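Local atomic coordinates of histone-lysine N-methyltransferase family member SUVH9 (Arabidopsis thaliana, PDB entry 4NJ5), a protein that takes part in gene silencing and, lacking methyltransferase activity, may bind methylated DNA and recruit RNA polymerase V to chromatin. Residues L63-R67 with F88-G94. Numbering follows the deposited sequence.
Sequences LWMNR and FELCVMG
Met-65 and Asn-66 supply the two hydrogen bonds to a short helix's end; Trp-64 and Met-65 are extended (psi 152° and 156°), Asn-66 left-handed (phi/psi 47/50°). Met-65 N donates to Val-92 O at 3.0 Å, 177° at the hydrogen; Asn-66 ND2 (chi1 t) donates to Gly-94 O at 3.0 Å, 164°, while Asn-66 OD1 accepts from Ile-71 N. The register pairs Trp-64 with Val-92 (CA-CA 4.7 Å) and Asn-66 with Gly-94 (4.6 Å). Trp-64, chi1 m, lays one indole face on the helix: Val-92 CA sits 4.1 Å from the five-membered centroid and Cys-91 CB 4.2 Å from the six-membered one, both CH-pi. Trp-64 CZ2 meets Phe-88 CE1 at 3.5 Å, rim to rim; Trp-64 NE1 is satisfied by Gly-55 O. An ideal Gly-94 CB would clash with Asn-66 CB and Met-65 O. Gly-94, phi 66°, is C-prime of a Schellman motif (Gly-94 N to Cys-91 O, 3.0 Å; the next backbone N to Leu-90 O), here ending a helix of the SRA domain.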
# COMPACT_ATOMS: atom_id res chain seq x y z
N LEU A 63 -15.03 -15.82 1.60
CA LEU A 63 -14.01 -15.13 0.82
C LEU A 63 -12.60 -15.22 1.40
O LEU A 63 -11.64 -14.77 0.77
CB LEU A 63 -14.41 -13.66 0.60
CG LEU A 63 -15.66 -13.45 -0.24
CD1 LEU A 63 -15.93 -11.97 -0.40
CD2 LEU A 63 -15.53 -14.13 -1.59
N TRP A 64 -12.48 -15.80 2.58
CA TRP A 64 -11.17 -16.00 3.20
C TRP A 64 -10.36 -17.05 2.45
O TRP A 64 -10.91 -17.95 1.83
CB TRP A 64 -11.32 -16.44 4.65
CG TRP A 64 -11.75 -15.36 5.59
CD1 TRP A 64 -12.28 -14.15 5.26
CD2 TRP A 64 -11.68 -15.40 7.01
NE1 TRP A 64 -12.55 -13.43 6.39
CE2 TRP A 64 -12.19 -14.17 7.48
CE3 TRP A 64 -11.24 -16.35 7.94
CZ2 TRP A 64 -12.27 -13.87 8.84
CZ3 TRP A 64 -11.32 -16.05 9.29
CH2 TRP A 64 -11.83 -14.82 9.72
N MET A 65 -9.04 -16.91 2.52
CA MET A 65 -8.14 -17.95 2.03
C MET A 65 -7.75 -18.82 3.21
O MET A 65 -7.79 -18.36 4.35
CB MET A 65 -6.89 -17.31 1.43
CG MET A 65 -7.17 -16.27 0.36
SD MET A 65 -5.64 -15.48 -0.18
CE MET A 65 -4.70 -16.92 -0.68
N ASN A 66 -7.36 -20.06 2.94
CA ASN A 66 -6.94 -21.00 3.98
C ASN A 66 -7.93 -21.00 5.15
O ASN A 66 -7.54 -20.84 6.31
CB ASN A 66 -5.53 -20.65 4.47
CG ASN A 66 -4.93 -21.71 5.38
OD1 ASN A 66 -5.20 -22.90 5.22
ND2 ASN A 66 -4.12 -21.28 6.34
N ARG A 67 -9.21 -21.15 4.83
CA ARG A 67 -10.27 -21.09 5.82
C ARG A 67 -10.15 -22.23 6.83
O ARG A 67 -10.36 -22.03 8.03
CB ARG A 67 -11.63 -21.14 5.14
CG ARG A 67 -12.82 -21.28 6.09
CD ARG A 67 -13.02 -20.04 6.93
NE ARG A 67 -14.30 -20.07 7.63
CZ ARG A 67 -15.45 -19.71 7.08
NH1 ARG A 67 -16.57 -19.77 7.79
NH2 ARG A 67 -15.49 -19.30 5.82
N PHE A 88 -6.74 -8.94 11.73
CA PHE A 88 -7.83 -9.65 11.07
C PHE A 88 -7.52 -9.84 9.59
O PHE A 88 -7.87 -10.87 8.99
CB PHE A 88 -9.13 -8.88 11.24
CG PHE A 88 -10.29 -9.73 11.68
CD1 PHE A 88 -10.98 -10.50 10.76
CD2 PHE A 88 -10.69 -9.75 13.00
CE1 PHE A 88 -12.06 -11.28 11.16
CE2 PHE A 88 -11.76 -10.52 13.40
CZ PHE A 88 -12.45 -11.28 12.48
N GLU A 89 -6.86 -8.85 9.02
CA GLU A 89 -6.40 -8.91 7.64
C GLU A 89 -5.58 -10.18 7.41
O GLU A 89 -5.72 -10.83 6.37
CB GLU A 89 -5.57 -7.66 7.32
CG GLU A 89 -5.28 -7.46 5.86
CD GLU A 89 -4.64 -6.11 5.57
OE1 GLU A 89 -4.38 -5.35 6.52
OE2 GLU A 89 -4.39 -5.82 4.38
N LEU A 90 -4.75 -10.54 8.38
CA LEU A 90 -3.95 -11.75 8.31
C LEU A 90 -4.82 -13.00 8.24
O LEU A 90 -4.45 -14.00 7.63
CB LEU A 90 -3.01 -11.85 9.51
CG LEU A 90 -2.02 -10.69 9.66
CD1 LEU A 90 -1.21 -10.85 10.94
CD2 LEU A 90 -1.11 -10.61 8.45
N CYS A 91 -5.99 -12.94 8.88
CA CYS A 91 -6.94 -14.04 8.84
C CYS A 91 -7.54 -14.13 7.45
O CYS A 91 -7.71 -15.23 6.91
CB CYS A 91 -8.05 -13.85 9.88
SG CYS A 91 -7.47 -13.64 11.56
N VAL A 92 -7.88 -12.98 6.89
CA VAL A 92 -8.42 -12.93 5.53
C VAL A 92 -7.47 -13.60 4.53
O VAL A 92 -7.91 -14.35 3.66
CB VAL A 92 -8.71 -11.48 5.08
CG1 VAL A 92 -9.17 -11.45 3.63
CG2 VAL A 92 -9.77 -10.85 5.99
N MET A 93 -6.17 -13.34 4.68
CA MET A 93 -5.18 -13.90 3.77
C MET A 93 -4.66 -15.28 4.19
O MET A 93 -3.69 -15.78 3.62
CB MET A 93 -4.01 -12.94 3.57
CG MET A 93 -4.02 -12.25 2.22
SD MET A 93 -5.64 -11.54 1.85
CE MET A 93 -5.70 -10.22 3.06
N GLY A 94 -5.30 -15.87 5.20
CA GLY A 94 -4.95 -17.22 5.63
C GLY A 94 -3.56 -17.38 6.24
O GLY A 94 -3.06 -18.49 6.37